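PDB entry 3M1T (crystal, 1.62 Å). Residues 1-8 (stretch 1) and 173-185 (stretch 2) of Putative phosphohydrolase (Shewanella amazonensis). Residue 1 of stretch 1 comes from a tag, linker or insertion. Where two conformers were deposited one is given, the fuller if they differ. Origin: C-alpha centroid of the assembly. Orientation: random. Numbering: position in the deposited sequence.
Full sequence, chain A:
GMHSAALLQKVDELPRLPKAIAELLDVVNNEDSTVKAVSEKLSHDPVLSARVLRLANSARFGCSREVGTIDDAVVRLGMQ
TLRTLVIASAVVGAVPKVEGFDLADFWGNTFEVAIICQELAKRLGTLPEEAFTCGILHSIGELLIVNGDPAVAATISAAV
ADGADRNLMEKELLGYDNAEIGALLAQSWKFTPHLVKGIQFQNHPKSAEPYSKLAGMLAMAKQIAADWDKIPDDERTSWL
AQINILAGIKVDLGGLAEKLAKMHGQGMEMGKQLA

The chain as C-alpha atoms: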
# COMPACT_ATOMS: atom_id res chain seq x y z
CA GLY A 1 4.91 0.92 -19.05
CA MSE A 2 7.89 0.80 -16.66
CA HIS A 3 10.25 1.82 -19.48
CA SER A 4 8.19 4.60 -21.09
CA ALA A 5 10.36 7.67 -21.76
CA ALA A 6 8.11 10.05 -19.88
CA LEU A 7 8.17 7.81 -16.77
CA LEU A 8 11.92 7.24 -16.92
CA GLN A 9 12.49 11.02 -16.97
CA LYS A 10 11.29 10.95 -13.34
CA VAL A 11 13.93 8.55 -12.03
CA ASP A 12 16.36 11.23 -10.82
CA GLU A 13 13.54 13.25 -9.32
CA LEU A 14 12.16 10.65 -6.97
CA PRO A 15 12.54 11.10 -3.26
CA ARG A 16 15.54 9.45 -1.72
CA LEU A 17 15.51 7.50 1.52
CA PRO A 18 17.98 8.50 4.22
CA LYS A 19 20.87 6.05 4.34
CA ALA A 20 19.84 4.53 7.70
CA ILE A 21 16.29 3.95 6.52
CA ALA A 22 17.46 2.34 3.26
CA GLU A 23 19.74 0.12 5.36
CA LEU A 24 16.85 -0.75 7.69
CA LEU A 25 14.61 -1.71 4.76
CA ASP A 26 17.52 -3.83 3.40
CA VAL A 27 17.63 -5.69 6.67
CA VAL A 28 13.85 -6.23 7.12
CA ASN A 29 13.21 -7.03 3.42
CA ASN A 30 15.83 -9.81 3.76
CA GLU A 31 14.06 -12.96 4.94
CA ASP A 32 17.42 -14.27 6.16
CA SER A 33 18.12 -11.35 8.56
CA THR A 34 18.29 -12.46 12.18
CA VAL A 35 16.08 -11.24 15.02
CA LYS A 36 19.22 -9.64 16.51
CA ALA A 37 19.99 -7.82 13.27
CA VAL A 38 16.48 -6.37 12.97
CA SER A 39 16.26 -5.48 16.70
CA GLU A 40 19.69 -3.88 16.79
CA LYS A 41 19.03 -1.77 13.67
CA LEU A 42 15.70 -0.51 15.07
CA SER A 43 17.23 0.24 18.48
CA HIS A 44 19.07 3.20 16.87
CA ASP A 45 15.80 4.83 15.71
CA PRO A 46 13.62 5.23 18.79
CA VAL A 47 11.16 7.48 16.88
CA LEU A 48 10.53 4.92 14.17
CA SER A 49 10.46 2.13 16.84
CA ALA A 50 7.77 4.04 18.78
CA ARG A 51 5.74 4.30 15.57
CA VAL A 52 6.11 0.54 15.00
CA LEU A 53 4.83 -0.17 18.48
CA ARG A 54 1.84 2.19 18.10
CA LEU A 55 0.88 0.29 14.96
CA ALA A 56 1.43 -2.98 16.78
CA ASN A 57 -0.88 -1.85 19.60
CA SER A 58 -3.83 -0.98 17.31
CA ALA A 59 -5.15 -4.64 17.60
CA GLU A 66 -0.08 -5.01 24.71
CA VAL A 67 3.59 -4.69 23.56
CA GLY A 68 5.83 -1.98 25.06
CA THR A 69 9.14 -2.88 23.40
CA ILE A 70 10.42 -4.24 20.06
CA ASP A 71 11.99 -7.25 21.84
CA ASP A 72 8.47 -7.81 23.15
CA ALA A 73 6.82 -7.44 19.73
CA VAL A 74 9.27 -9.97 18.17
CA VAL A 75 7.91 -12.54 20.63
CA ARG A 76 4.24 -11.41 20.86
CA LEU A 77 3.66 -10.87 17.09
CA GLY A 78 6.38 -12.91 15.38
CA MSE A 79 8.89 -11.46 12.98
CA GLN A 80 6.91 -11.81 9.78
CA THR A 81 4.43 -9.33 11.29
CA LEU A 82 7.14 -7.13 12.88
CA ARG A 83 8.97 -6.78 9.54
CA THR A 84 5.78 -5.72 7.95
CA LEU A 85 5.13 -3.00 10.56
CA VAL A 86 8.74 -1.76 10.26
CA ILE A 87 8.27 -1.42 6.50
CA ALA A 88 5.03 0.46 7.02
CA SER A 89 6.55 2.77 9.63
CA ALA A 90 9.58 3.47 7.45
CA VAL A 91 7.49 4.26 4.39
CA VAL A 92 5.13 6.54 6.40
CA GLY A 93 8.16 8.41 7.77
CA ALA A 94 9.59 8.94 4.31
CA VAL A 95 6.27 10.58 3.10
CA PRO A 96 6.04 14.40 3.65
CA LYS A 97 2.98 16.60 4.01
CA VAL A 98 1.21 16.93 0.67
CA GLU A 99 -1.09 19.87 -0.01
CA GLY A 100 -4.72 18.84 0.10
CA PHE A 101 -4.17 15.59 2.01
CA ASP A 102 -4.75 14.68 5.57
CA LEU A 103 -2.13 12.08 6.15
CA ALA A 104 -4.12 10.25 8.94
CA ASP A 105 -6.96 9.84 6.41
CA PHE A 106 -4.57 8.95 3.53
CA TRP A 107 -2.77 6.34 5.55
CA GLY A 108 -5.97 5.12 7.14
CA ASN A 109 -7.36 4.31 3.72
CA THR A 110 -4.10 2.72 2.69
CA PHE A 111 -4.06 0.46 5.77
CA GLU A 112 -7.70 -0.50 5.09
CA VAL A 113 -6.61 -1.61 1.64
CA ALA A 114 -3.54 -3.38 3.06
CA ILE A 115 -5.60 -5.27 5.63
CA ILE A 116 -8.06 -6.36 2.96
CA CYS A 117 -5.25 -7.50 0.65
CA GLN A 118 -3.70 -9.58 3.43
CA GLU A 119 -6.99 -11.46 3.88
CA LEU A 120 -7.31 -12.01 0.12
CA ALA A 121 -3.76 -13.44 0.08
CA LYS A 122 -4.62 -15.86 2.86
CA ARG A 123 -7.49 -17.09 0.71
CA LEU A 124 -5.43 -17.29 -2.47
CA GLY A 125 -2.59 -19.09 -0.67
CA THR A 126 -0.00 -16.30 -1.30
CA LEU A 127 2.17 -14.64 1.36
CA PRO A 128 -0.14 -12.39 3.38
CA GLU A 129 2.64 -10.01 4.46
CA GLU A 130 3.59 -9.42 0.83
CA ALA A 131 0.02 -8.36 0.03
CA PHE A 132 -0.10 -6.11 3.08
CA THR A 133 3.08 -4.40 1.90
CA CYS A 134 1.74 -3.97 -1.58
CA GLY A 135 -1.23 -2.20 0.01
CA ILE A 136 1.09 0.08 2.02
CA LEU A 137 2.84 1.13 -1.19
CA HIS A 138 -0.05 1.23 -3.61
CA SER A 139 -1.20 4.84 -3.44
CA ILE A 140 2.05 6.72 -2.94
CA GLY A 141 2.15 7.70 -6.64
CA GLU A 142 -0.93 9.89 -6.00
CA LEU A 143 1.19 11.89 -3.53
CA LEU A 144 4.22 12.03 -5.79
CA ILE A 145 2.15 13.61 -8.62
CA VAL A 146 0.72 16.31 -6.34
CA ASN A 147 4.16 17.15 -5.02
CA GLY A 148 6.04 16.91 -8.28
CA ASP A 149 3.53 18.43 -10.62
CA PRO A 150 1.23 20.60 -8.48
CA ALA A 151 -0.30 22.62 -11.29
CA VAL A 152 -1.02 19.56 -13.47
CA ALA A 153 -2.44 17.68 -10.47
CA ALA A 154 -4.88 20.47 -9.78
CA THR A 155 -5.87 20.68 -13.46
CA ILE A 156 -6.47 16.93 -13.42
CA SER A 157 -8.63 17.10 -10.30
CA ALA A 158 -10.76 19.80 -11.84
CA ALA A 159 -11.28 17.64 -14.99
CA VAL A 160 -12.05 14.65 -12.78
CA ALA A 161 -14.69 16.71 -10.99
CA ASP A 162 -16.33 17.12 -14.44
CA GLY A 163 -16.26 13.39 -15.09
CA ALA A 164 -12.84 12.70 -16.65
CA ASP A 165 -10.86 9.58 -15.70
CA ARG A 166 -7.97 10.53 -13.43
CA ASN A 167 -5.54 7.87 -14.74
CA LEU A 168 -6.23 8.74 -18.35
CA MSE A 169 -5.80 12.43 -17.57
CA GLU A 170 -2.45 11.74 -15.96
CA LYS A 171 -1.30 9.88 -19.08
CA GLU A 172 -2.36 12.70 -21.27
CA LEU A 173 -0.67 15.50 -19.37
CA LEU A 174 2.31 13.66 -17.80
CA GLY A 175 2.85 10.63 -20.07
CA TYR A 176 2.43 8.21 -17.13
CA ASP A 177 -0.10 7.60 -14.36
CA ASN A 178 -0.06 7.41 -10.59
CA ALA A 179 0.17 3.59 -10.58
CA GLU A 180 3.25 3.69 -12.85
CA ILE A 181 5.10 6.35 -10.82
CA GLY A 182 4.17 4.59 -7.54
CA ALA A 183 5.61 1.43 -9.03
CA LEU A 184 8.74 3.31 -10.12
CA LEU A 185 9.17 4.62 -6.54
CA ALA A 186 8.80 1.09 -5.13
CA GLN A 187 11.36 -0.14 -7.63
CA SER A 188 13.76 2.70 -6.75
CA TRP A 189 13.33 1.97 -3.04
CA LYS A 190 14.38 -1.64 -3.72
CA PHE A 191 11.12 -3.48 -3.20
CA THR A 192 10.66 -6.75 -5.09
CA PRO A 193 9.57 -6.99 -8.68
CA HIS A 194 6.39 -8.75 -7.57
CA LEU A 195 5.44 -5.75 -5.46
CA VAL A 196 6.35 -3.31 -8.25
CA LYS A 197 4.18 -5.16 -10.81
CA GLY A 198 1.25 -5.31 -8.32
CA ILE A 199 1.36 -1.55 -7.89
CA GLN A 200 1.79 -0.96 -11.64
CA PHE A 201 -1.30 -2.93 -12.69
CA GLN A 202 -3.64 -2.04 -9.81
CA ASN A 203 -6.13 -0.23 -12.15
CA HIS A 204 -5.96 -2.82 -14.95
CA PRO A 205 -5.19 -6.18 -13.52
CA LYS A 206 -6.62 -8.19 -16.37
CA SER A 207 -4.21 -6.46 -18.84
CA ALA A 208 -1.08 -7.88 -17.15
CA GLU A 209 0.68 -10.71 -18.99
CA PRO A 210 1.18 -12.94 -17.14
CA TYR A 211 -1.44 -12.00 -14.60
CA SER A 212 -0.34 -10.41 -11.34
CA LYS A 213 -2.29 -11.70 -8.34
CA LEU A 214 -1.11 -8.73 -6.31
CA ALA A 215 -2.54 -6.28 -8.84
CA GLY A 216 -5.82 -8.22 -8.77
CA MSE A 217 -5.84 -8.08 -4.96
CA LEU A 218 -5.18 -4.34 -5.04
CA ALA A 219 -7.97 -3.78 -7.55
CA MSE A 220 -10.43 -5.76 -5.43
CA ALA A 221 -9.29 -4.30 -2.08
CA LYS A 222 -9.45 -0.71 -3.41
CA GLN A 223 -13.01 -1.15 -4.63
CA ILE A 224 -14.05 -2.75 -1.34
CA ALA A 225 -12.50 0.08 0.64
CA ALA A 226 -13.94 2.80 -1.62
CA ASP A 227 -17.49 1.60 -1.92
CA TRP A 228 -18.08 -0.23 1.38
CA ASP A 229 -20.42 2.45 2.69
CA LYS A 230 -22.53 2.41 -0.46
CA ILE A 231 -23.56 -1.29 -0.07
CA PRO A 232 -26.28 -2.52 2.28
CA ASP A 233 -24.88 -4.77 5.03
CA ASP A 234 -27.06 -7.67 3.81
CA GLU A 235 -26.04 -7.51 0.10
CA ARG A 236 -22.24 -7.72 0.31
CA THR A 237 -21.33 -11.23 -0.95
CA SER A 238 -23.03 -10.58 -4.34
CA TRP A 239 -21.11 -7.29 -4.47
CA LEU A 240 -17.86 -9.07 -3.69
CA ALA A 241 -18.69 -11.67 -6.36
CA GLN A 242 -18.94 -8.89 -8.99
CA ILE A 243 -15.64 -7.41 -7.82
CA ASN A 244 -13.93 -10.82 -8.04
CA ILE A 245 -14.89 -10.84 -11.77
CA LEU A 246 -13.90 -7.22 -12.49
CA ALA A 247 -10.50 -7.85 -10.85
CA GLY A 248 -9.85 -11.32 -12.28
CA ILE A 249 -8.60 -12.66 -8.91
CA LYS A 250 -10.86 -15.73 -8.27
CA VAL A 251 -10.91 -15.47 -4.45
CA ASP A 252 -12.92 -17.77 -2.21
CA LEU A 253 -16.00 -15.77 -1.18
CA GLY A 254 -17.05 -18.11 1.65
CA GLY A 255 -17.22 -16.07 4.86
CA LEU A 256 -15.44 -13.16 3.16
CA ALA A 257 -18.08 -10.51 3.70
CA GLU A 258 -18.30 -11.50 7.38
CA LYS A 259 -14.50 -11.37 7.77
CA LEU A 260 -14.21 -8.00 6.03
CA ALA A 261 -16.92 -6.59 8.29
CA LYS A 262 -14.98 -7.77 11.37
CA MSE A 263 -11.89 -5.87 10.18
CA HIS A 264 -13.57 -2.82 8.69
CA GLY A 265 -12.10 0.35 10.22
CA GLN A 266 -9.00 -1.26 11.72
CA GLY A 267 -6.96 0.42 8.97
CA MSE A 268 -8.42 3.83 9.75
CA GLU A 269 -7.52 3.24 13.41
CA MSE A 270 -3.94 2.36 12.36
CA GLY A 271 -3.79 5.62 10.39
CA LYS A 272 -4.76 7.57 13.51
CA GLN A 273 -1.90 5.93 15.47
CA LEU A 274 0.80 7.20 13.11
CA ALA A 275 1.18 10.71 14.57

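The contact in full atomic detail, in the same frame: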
# COMPACT_ATOMS: atom_id res chain seq x y z
N GLY A 1 4.10 2.03 -19.63
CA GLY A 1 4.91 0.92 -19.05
C GLY A 1 6.09 1.40 -18.24
O GLY A 1 6.34 2.58 -18.17
N MSE A 2 6.80 0.47 -17.58
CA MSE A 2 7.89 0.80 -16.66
C MSE A 2 9.08 1.46 -17.39
O MSE A 2 9.90 2.13 -16.76
CB MSE A 2 8.42 -0.46 -15.92
CG MSE A 2 7.53 -1.13 -14.84
SE MSE A 2 6.50 0.06 -13.71
CE MSE A 2 7.90 1.00 -12.87
N HIS A 3 9.15 1.28 -18.70
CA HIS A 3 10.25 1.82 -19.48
C HIS A 3 9.79 2.94 -20.42
O HIS A 3 10.55 3.36 -21.30
CB HIS A 3 10.94 0.68 -20.27
CG HIS A 3 11.50 -0.42 -19.39
ND1 HIS A 3 12.71 -0.32 -18.72
CD2 HIS A 3 10.97 -1.60 -19.02
CE1 HIS A 3 12.90 -1.42 -17.99
NE2 HIS A 3 11.87 -2.22 -18.18
N SER A 4 8.58 3.47 -20.26
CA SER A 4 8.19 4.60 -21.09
C SER A 4 9.06 5.83 -20.82
O SER A 4 9.40 6.11 -19.68
CB SER A 4 6.70 4.90 -20.87
OG SER A 4 5.90 3.77 -21.21
N ALA A 5 9.43 6.56 -21.87
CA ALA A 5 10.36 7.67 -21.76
C ALA A 5 9.91 8.70 -20.75
O ALA A 5 10.72 9.23 -19.99
CB ALA A 5 10.59 8.34 -23.15
N ALA A 6 8.62 9.03 -20.77
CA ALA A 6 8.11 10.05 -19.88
C ALA A 6 8.25 9.64 -18.41
O ALA A 6 8.53 10.48 -17.58
CB ALA A 6 6.61 10.32 -20.20
N LEU A 7 8.07 8.35 -18.13
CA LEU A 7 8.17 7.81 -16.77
C LEU A 7 9.64 7.81 -16.37
O LEU A 7 9.98 8.27 -15.29
CB LEU A 7 7.55 6.41 -16.68
CG LEU A 7 7.62 5.75 -15.31
CD1 LEU A 7 6.75 6.55 -14.29
CD2 LEU A 7 7.19 4.23 -15.33
N LEU A 8 10.48 7.33 -17.25
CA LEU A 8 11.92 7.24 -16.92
C LEU A 8 12.55 8.62 -16.66
O LEU A 8 13.54 8.71 -15.89
CB LEU A 8 12.66 6.44 -17.98
CG LEU A 8 12.27 4.98 -18.10
CD1 LEU A 8 13.16 4.38 -19.25
CD2 LEU A 8 12.50 4.25 -16.73
N LEU A 173 -1.41 14.31 -19.69
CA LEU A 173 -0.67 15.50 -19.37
C LEU A 173 0.77 15.23 -18.89
O LEU A 173 1.61 16.10 -18.98
CB LEU A 173 -1.42 16.31 -18.31
CG LEU A 173 -2.75 16.88 -18.82
CD1 LEU A 173 -3.45 17.64 -17.67
CD2 LEU A 173 -2.49 17.78 -19.99
N LEU A 174 1.01 14.04 -18.37
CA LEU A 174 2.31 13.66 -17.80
C LEU A 174 3.02 12.58 -18.60
O LEU A 174 4.23 12.46 -18.47
CB LEU A 174 2.14 13.13 -16.39
CG LEU A 174 1.51 14.11 -15.37
CD1 LEU A 174 1.14 13.35 -14.08
CD2 LEU A 174 2.41 15.30 -15.14
N GLY A 175 2.29 11.75 -19.33
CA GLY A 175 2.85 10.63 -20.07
C GLY A 175 2.97 9.36 -19.23
O GLY A 175 3.50 8.33 -19.72
N TYR A 176 2.49 9.38 -17.99
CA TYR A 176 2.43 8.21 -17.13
C TYR A 176 1.33 8.45 -16.13
O TYR A 176 0.84 9.61 -16.04
CB TYR A 176 3.80 8.01 -16.41
CG TYR A 176 4.24 9.18 -15.60
CD1 TYR A 176 3.71 9.40 -14.35
CD2 TYR A 176 5.07 10.16 -16.12
CE1 TYR A 176 4.06 10.49 -13.65
CE2 TYR A 176 5.47 11.27 -15.39
CZ TYR A 176 4.92 11.45 -14.16
OH TYR A 176 5.27 12.57 -13.44
N ASP A 177 0.93 7.42 -15.39
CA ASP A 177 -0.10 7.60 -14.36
C ASP A 177 0.41 7.30 -12.95
O ASP A 177 1.61 6.98 -12.74
CB ASP A 177 -1.38 6.83 -14.62
CG ASP A 177 -1.21 5.34 -14.63
OD1 ASP A 177 -0.36 4.80 -13.91
OD2 ASP A 177 -1.96 4.66 -15.39
N ASN A 178 -0.48 7.52 -11.99
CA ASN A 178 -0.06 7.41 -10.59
C ASN A 178 0.37 5.97 -10.18
O ASN A 178 1.22 5.81 -9.29
CB ASN A 178 -1.15 7.95 -9.67
CG ASN A 178 -2.34 7.08 -9.63
OD1 ASN A 178 -2.40 6.19 -8.83
ND2 ASN A 178 -3.35 7.33 -10.53
N ALA A 179 -0.17 4.97 -10.84
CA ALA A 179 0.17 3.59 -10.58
C ALA A 179 1.61 3.34 -11.06
O ALA A 179 2.43 2.68 -10.38
CB ALA A 179 -0.83 2.58 -11.19
N GLU A 180 1.93 3.87 -12.24
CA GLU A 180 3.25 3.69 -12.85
C GLU A 180 4.33 4.39 -12.02
O GLU A 180 5.41 3.81 -11.75
CB GLU A 180 3.25 4.21 -14.25
CG GLU A 180 2.49 3.31 -15.18
CD GLU A 180 2.44 3.83 -16.60
OE1 GLU A 180 2.44 5.07 -16.82
OE2 GLU A 180 2.41 2.95 -17.49
N ILE A 181 4.09 5.64 -11.58
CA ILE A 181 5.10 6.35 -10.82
C ILE A 181 5.20 5.78 -9.40
O ILE A 181 6.31 5.74 -8.87
CB ILE A 181 4.97 7.91 -10.85
CG1 ILE A 181 6.32 8.53 -10.50
CG2 ILE A 181 3.75 8.39 -10.04
CD1 ILE A 181 6.34 10.08 -10.67
N GLY A 182 4.11 5.31 -8.82
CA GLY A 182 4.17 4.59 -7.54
C GLY A 182 4.98 3.30 -7.67
O GLY A 182 5.78 2.97 -6.77
N ALA A 183 4.82 2.62 -8.78
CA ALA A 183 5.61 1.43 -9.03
C ALA A 183 7.10 1.77 -9.18
O ALA A 183 8.00 1.06 -8.68
CB ALA A 183 5.11 0.68 -10.29
N LEU A 184 7.35 2.83 -9.93
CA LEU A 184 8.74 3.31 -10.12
C LEU A 184 9.38 3.66 -8.81
O LEU A 184 10.57 3.32 -8.62
CB LEU A 184 8.74 4.53 -11.04
CG LEU A 184 10.08 4.96 -11.53
CD1 LEU A 184 10.60 3.98 -12.59
CD2 LEU A 184 10.08 6.40 -12.08
N LEU A 185 8.66 4.30 -7.90
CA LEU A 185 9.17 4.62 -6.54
C LEU A 185 9.51 3.31 -5.83
O LEU A 185 10.60 3.19 -5.24
CB LEU A 185 8.16 5.44 -5.72
CG LEU A 185 8.66 5.86 -4.35
CD1 LEU A 185 9.87 6.82 -4.49
CD2 LEU A 185 7.56 6.43 -3.50

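The one polar link between the stretches is at the chain terminus: Gly1 N donates to Glu180 OE2 at 2.9 Å, a hydrogen bond that is also a salt bridge, since the terminal amine faces a carboxylate. Gly1 comes from the expression tag, so the natural chain need not make this bond. The amine also donates to Ser4 OG (Gly1 N to OG, 3.0 Å), within a type I turn closed by Ser4 N to Gly1 O at 3.2 Å.

Glu180 is held in place by its own stretch. Its OE1 accepts from Asp177 N at 3.1 Å, while Asp177 OD1 caps the helix by accepting from Glu180 N at 3.0 Å and, weakly, from Ala179 N at 3.1 Å.

Packing supplies the rest of the 502 Å² buried. Leu7 gives the most, 102 Å²: its CB points sideways, but chi1 t and chi2 p carry CD1 to 3.9 Å from Tyr176 CG, 3.8 Å from Ile181 CA and 4.0 Å from Leu184 CD2. Selenomethionine Met2 starts away from stretch 2, yet its m, m, m chain curls back, placing SE 3.7 Å from Ala183 CB and CE 4.0 Å from Leu184 CD1. At Ala6, CB lies 3.7 Å from Gly175 O; a CB on Gly175 would clash with it, and positive phi independently calls for glycine there.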